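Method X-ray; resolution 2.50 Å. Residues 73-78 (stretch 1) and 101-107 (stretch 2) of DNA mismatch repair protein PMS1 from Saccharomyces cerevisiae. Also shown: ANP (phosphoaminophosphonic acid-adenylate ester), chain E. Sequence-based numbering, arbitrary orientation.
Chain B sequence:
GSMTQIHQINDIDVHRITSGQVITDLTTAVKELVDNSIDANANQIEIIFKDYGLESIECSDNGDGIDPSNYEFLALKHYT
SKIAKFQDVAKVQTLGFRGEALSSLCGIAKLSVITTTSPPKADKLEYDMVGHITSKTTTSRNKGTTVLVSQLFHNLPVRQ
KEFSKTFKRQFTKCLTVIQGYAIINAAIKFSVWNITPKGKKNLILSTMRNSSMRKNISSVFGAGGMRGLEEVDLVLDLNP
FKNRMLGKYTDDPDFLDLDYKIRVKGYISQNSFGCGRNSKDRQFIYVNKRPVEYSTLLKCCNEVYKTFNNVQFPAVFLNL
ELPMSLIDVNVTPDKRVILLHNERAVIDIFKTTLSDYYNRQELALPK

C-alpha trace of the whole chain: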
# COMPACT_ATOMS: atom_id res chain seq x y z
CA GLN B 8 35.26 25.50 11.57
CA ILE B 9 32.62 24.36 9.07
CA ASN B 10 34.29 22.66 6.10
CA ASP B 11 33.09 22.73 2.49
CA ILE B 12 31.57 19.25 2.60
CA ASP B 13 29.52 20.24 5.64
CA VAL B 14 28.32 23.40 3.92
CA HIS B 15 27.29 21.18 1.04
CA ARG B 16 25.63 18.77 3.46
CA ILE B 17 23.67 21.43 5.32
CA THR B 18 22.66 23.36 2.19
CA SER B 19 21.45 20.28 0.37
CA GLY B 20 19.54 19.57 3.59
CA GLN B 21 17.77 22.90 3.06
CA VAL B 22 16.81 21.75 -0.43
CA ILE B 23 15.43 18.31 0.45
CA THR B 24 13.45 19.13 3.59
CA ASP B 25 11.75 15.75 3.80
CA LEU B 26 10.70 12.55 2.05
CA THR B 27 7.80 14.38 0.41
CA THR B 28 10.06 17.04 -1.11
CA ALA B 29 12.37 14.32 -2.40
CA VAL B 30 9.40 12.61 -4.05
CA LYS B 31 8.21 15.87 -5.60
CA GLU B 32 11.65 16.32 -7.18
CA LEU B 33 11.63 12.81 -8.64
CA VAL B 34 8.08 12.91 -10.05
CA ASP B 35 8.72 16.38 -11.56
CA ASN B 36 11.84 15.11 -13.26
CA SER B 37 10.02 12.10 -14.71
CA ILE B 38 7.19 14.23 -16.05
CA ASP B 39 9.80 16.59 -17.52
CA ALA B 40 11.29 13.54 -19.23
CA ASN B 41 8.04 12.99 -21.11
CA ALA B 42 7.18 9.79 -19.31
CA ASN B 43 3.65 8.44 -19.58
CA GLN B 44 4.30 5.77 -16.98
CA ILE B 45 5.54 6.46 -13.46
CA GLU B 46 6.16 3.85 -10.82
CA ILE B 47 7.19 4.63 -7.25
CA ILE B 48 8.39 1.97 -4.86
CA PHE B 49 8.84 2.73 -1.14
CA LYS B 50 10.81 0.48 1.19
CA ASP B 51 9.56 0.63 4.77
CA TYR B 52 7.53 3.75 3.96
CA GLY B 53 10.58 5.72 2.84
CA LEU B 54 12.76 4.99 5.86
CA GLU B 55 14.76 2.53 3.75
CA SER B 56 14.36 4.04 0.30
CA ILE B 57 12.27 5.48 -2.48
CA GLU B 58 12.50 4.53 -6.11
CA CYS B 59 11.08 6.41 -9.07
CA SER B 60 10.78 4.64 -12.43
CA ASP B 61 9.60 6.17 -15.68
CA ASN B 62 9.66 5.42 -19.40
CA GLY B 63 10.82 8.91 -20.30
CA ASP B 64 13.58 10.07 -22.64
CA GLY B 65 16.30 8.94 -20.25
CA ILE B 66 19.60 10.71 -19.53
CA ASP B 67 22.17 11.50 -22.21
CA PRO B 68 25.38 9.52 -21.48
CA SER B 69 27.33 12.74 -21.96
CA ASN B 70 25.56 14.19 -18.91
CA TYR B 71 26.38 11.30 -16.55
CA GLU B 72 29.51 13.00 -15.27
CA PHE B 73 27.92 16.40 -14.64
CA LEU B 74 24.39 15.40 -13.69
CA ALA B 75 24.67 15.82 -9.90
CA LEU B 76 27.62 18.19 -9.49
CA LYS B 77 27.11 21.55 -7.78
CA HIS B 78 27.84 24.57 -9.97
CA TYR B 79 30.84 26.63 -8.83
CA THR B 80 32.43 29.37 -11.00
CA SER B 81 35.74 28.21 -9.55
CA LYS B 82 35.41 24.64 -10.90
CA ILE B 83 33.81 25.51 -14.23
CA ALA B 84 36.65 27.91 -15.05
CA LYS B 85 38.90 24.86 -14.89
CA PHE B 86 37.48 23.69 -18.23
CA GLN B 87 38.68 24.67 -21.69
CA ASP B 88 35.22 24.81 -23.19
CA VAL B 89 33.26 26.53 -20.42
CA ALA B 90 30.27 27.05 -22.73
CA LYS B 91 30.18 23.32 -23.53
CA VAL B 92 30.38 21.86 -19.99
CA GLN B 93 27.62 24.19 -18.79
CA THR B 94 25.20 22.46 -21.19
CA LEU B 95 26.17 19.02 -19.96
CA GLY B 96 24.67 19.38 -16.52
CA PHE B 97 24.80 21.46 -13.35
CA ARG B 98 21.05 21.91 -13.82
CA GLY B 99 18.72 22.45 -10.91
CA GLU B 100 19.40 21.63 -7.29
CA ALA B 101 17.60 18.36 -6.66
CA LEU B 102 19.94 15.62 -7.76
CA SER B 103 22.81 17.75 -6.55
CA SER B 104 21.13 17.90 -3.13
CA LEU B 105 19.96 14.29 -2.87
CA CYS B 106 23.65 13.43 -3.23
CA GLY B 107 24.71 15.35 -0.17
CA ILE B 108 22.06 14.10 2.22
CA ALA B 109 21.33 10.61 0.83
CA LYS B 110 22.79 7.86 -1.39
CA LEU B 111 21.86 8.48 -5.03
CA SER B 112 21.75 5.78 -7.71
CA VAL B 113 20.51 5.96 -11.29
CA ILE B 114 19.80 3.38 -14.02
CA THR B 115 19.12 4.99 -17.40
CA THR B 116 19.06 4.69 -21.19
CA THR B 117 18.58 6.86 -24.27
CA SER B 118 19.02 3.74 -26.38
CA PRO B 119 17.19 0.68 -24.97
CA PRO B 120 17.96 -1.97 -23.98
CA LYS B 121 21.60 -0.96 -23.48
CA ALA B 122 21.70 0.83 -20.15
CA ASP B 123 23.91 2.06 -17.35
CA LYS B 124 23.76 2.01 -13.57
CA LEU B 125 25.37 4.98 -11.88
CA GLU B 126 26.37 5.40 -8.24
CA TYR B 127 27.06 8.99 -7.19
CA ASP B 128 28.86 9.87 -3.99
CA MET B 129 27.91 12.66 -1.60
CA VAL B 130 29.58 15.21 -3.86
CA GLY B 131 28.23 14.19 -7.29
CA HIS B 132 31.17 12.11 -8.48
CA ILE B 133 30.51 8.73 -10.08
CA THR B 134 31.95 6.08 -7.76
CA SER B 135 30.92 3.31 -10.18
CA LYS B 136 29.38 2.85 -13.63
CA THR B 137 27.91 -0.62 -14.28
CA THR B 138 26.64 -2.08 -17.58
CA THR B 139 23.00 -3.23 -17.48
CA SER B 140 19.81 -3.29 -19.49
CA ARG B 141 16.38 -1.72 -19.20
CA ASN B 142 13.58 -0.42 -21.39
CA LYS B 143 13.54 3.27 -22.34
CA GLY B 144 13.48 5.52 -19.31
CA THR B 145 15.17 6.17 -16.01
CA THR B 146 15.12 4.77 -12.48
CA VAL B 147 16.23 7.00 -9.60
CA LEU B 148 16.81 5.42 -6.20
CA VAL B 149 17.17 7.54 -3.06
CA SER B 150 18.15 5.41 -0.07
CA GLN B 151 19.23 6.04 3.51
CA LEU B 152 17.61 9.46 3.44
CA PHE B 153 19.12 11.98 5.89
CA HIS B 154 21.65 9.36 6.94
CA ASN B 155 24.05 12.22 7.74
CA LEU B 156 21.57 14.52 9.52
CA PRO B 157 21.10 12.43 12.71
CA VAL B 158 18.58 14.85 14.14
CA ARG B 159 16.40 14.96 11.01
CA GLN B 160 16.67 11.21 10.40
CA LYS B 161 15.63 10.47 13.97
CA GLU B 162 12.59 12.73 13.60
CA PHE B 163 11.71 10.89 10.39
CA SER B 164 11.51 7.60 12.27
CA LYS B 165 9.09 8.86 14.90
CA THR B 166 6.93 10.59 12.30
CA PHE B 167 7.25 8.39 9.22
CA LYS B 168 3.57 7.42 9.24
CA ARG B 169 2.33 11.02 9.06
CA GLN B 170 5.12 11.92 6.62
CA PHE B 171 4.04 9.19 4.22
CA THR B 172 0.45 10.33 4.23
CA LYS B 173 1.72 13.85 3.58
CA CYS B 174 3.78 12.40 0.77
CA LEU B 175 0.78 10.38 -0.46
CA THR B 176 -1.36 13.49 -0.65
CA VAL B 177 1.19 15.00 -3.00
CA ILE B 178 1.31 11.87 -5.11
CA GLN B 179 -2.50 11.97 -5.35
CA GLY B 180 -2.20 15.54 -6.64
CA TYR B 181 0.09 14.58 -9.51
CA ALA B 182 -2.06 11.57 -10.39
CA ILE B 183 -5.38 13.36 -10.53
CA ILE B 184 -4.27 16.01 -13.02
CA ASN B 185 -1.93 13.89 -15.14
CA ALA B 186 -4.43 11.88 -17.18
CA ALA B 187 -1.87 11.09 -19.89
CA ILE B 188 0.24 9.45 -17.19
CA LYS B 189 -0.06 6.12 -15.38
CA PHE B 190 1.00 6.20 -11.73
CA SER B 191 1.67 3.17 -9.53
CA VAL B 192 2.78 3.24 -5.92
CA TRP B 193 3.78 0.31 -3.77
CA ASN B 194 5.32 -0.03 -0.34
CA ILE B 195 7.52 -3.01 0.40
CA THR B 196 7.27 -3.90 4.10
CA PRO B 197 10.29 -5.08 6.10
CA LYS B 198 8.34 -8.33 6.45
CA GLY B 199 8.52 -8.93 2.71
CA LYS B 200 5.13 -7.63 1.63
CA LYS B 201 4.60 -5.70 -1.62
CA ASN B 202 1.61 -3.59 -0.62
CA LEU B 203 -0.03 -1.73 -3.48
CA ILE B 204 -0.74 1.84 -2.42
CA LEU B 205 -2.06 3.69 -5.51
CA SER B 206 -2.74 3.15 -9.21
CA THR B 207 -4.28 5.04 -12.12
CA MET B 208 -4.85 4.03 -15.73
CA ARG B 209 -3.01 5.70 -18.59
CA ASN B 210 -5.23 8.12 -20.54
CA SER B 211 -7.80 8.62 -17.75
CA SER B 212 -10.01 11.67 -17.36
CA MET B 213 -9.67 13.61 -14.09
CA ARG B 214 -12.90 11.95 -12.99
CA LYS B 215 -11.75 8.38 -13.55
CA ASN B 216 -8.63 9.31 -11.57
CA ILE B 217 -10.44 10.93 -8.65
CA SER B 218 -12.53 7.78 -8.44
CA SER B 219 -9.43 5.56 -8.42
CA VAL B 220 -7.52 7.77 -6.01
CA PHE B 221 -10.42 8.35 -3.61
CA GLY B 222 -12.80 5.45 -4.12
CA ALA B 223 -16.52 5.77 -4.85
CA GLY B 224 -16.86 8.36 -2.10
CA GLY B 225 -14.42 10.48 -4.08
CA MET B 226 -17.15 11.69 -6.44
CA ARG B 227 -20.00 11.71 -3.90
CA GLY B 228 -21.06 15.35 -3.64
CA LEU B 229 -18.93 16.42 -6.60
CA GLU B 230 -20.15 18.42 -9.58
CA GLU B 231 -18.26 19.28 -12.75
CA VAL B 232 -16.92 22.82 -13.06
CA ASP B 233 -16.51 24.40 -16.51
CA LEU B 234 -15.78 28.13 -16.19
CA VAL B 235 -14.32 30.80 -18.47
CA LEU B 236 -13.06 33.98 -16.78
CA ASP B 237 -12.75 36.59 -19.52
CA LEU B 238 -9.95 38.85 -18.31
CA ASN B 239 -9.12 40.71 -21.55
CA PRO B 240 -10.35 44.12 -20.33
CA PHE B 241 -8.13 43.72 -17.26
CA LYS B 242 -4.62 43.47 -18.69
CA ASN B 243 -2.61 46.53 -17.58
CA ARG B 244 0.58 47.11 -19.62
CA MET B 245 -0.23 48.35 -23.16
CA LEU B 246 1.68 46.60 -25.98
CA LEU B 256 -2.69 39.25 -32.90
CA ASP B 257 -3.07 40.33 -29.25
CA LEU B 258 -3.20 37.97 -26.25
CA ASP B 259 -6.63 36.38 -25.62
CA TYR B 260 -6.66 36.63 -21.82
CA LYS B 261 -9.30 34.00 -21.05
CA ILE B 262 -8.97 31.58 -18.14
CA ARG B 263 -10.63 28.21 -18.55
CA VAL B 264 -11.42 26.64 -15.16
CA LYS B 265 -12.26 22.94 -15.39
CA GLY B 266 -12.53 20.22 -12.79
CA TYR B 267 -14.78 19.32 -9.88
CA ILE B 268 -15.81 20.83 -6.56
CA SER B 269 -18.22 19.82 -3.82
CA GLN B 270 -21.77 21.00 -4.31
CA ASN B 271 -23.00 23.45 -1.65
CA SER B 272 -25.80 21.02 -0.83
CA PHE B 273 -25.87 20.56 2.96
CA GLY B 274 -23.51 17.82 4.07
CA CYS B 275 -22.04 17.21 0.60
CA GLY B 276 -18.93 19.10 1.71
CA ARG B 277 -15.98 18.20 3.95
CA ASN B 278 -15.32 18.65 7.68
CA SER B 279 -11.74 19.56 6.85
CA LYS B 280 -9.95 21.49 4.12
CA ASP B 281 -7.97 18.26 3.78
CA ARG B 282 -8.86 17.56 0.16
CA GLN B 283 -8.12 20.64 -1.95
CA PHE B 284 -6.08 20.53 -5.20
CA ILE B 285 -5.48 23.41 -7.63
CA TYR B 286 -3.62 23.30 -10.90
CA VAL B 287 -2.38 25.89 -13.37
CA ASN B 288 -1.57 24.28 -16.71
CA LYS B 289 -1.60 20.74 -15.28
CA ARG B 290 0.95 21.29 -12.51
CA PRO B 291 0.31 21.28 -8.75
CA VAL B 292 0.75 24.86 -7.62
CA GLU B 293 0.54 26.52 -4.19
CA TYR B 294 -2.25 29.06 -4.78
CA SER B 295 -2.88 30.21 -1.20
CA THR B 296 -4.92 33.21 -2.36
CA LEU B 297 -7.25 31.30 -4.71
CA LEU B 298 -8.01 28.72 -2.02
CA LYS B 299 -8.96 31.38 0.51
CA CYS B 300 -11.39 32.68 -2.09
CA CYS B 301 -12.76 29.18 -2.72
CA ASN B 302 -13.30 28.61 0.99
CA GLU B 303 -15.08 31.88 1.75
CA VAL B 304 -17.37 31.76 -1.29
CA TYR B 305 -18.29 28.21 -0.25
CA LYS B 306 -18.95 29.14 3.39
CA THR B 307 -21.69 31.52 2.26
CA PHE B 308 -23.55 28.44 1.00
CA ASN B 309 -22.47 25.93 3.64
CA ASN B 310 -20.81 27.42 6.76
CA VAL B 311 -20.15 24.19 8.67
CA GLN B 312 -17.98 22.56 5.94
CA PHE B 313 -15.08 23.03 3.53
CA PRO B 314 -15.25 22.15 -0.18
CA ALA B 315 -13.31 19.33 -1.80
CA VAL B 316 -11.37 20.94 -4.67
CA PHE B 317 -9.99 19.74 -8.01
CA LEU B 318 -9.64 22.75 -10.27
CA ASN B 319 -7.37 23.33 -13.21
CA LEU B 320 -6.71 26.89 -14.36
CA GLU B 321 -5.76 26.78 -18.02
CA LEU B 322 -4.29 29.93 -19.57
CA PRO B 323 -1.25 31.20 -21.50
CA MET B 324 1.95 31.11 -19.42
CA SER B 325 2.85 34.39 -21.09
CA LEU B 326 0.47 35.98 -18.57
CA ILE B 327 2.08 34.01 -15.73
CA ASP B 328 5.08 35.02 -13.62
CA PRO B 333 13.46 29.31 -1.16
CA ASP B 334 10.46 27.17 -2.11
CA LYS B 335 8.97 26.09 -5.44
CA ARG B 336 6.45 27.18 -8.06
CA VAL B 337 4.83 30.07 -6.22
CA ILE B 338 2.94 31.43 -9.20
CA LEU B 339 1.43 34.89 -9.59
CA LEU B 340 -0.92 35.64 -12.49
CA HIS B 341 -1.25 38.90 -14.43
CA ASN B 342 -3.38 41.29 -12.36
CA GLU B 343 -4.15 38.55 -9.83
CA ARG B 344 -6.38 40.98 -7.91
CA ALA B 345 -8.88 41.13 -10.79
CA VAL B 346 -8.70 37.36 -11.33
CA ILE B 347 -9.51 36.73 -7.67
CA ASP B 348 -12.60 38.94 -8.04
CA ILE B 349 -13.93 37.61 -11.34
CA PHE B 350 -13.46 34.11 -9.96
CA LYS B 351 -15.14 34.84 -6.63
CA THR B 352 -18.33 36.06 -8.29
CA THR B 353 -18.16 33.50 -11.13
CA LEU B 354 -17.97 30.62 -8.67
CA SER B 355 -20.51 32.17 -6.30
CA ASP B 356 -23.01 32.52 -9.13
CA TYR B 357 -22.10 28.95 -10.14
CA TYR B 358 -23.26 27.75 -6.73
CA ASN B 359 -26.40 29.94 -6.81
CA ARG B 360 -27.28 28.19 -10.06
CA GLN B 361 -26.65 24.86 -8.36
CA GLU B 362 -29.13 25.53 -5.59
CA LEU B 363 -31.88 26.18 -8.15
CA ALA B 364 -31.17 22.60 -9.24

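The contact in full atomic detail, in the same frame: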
# COMPACT_ATOMS: atom_id res chain seq x y z
N PHE B 73 28.26 15.09 -15.18
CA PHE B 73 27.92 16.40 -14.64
C PHE B 73 26.47 16.51 -14.18
O PHE B 73 25.98 17.60 -13.89
CB PHE B 73 28.20 17.48 -15.68
CG PHE B 73 29.50 17.29 -16.39
CD1 PHE B 73 29.58 16.45 -17.50
CD2 PHE B 73 30.65 17.92 -15.94
CE1 PHE B 73 30.81 16.24 -18.15
CE2 PHE B 73 31.88 17.72 -16.58
CZ PHE B 73 31.96 16.88 -17.69
N LEU B 74 25.78 15.38 -14.08
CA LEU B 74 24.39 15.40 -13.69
C LEU B 74 24.13 15.91 -12.26
O LEU B 74 23.26 16.75 -12.06
CB LEU B 74 23.78 14.02 -13.86
CG LEU B 74 22.26 14.03 -13.93
CD1 LEU B 74 21.84 14.88 -15.11
CD2 LEU B 74 21.71 12.62 -14.06
N ALA B 75 24.88 15.41 -11.29
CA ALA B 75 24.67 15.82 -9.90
C ALA B 75 25.74 16.71 -9.25
O ALA B 75 25.77 16.83 -8.03
CB ALA B 75 24.44 14.58 -9.04
N LEU B 76 26.60 17.32 -10.05
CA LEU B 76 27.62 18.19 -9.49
C LEU B 76 27.01 19.55 -9.16
O LEU B 76 26.06 19.99 -9.81
CB LEU B 76 28.75 18.41 -10.49
CG LEU B 76 29.65 17.23 -10.89
CD1 LEU B 76 30.60 17.68 -11.98
CD2 LEU B 76 30.42 16.73 -9.68
N LYS B 77 27.56 20.21 -8.14
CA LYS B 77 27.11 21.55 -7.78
C LYS B 77 27.89 22.54 -8.65
O LYS B 77 29.08 22.37 -8.88
CB LYS B 77 27.35 21.85 -6.30
CG LYS B 77 26.11 21.64 -5.45
CD LYS B 77 26.31 22.03 -4.00
CE LYS B 77 25.00 21.87 -3.26
NZ LYS B 77 25.17 21.92 -1.80
N HIS B 78 27.21 23.58 -9.12
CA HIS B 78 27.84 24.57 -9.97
C HIS B 78 28.64 25.60 -9.18
O HIS B 78 28.11 26.29 -8.33
CB HIS B 78 26.76 25.27 -10.81
CG HIS B 78 27.31 26.21 -11.84
ND1 HIS B 78 27.46 27.57 -11.61
CD2 HIS B 78 27.74 26.00 -13.11
CE1 HIS B 78 27.96 28.14 -12.69
NE2 HIS B 78 28.14 27.21 -13.62
N ALA B 101 18.05 19.62 -7.22
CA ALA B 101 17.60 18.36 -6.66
C ALA B 101 18.62 17.24 -6.64
O ALA B 101 19.05 16.82 -5.57
CB ALA B 101 16.32 17.90 -7.36
N LEU B 102 19.00 16.72 -7.79
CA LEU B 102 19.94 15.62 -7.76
C LEU B 102 21.21 16.00 -7.02
O LEU B 102 21.79 15.19 -6.30
CB LEU B 102 20.27 15.14 -9.18
CG LEU B 102 19.13 14.43 -9.93
CD1 LEU B 102 19.75 13.51 -10.96
CD2 LEU B 102 18.28 13.62 -8.98
N SER B 103 21.61 17.25 -7.19
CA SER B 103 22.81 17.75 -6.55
C SER B 103 22.65 17.70 -5.03
O SER B 103 23.62 17.46 -4.30
CB SER B 103 23.07 19.19 -6.99
OG SER B 103 24.44 19.49 -6.85
N SER B 104 21.43 17.92 -4.56
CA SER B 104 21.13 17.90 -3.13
C SER B 104 20.90 16.49 -2.58
O SER B 104 21.35 16.18 -1.47
CB SER B 104 19.91 18.78 -2.81
OG SER B 104 20.24 20.16 -2.82
N LEU B 105 20.20 15.65 -3.33
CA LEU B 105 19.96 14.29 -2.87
C LEU B 105 21.28 13.54 -2.71
O LEU B 105 21.35 12.53 -2.03
CB LEU B 105 19.04 13.56 -3.84
CG LEU B 105 17.56 13.99 -3.79
CD1 LEU B 105 16.87 13.64 -5.10
CD2 LEU B 105 16.87 13.33 -2.61
N CYS B 106 22.33 14.05 -3.34
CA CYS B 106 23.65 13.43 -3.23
C CYS B 106 24.27 13.70 -1.88
O CYS B 106 24.86 12.81 -1.26
CB CYS B 106 24.57 13.99 -4.29
SG CYS B 106 24.58 12.98 -5.71
N GLY B 107 24.15 14.94 -1.44
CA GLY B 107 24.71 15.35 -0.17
C GLY B 107 24.04 14.74 1.03
O GLY B 107 24.72 14.33 1.96
PG ANP E . 14.25 21.63 -11.62
O1G ANP E . 14.21 20.41 -10.79
O2G ANP E . 13.14 21.71 -12.55
O3G ANP E . 14.34 22.92 -10.85
PB ANP E . 16.20 20.19 -13.13
O1B ANP E . 17.11 20.57 -14.25
O2B ANP E . 15.20 19.19 -13.43
N3B ANP E . 15.60 21.53 -12.50
PA ANP E . 17.20 18.27 -11.18
O1A ANP E . 15.85 17.96 -10.78
O2A ANP E . 18.31 18.21 -10.19
O3A ANP E . 17.16 19.65 -11.99
O5' ANP E . 17.74 17.17 -12.21
C5' ANP E . 18.41 17.67 -13.30
C4' ANP E . 18.98 16.93 -14.45
O4' ANP E . 18.99 15.51 -14.20
C3' ANP E . 17.90 17.24 -15.43
O3' ANP E . 18.11 18.52 -16.02
C2' ANP E . 17.93 16.03 -16.33
O2' ANP E . 18.84 16.32 -17.37
C1' ANP E . 18.36 14.91 -15.33
N9 ANP E . 17.30 14.04 -14.75
C8 ANP E . 16.83 13.89 -13.45
N7 ANP E . 15.88 13.02 -13.27
C5 ANP E . 15.68 12.53 -14.54
C6 ANP E . 14.79 11.55 -15.12
N6 ANP E . 13.92 10.88 -14.37
N1 ANP E . 14.82 11.27 -16.48
C2 ANP E . 15.71 11.93 -17.30
N3 ANP E . 16.59 12.88 -16.86
C4 ANP E . 16.53 13.14 -15.48
O HOH W 1 26.80 17.38 -5.29

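The contact sets an irregular segment against one side of a helix, and it is built around two small residues, Ser103 and Ala75, with Leu102 third in the area it covers. The backbones approach closely where both side chains are small: the CA atoms of Ala75 and Ser103 are 4.3 Å apart, and the whole contact buries just 288 Å².

Ser103 covers the most surface, and its hydroxyl makes the one direct hydrogen bond between the stretches. It donates to the backbone carbonyl of Ala75, with OG of Ser103 3.2 Å from O of Ala75. The same carbonyl oxygen also lies 3.4 Å from CA of Ser103 in a CA-H...O contact, so one acceptor is approached by both the backbone and the side chain of one residue. A water adds a third link, donating to O of Ala75 at 3.0 Å and, weakly, to O of Ser103 at 3.3 Å. Here a loop carbonyl is held by a short helix donor, in the pair of residues whose CA atoms are nearest. Ser103 has its chi1 in the t well, and its CA-to-CB bond runs sideways to the loop. Its hydroxyl also touches the aliphatic part of Lys77, with OG of Ser103 3.1 Å from CG of Lys77, a tight approach. The amine of Lys77 finds its hydrogen-bonding partner elsewhere in the structure.

Ala75 pairs this polar anchor with an apolar one. Its CB lies 4.2 Å from CB of Leu102 and 3.7 Å from SG of Cys106, two residues one helical turn apart whose CA-to-CB bonds both point toward the loop. The methyl therefore packs against successive turns of the helix, while the carbonyl of the same residue takes the serine hydroxyl. CB of Ala75 is also 3.9 Å from O of Leu102, a carbonyl that accepts a weak hydrogen bond from N of Cys106 within the helix.

Leu102 extends the apolar patch beyond the alanine. Its CD1 meets CD2 of Leu74 at 3.8 Å; although the CA-to-CB bond of Leu74 runs sideways, the end of its side chain comes nearer the helix. Both leucines also border the bound nucleotide analogue. N of Leu102 donates a hydrogen bond to O2A of ANP at 2.9 Å, with an angle of 163°, and CD1 of Leu74 approaches O4' of ANP at 3.1 Å. These two leucines thus serve both the packing between the stretches and the ligand contact.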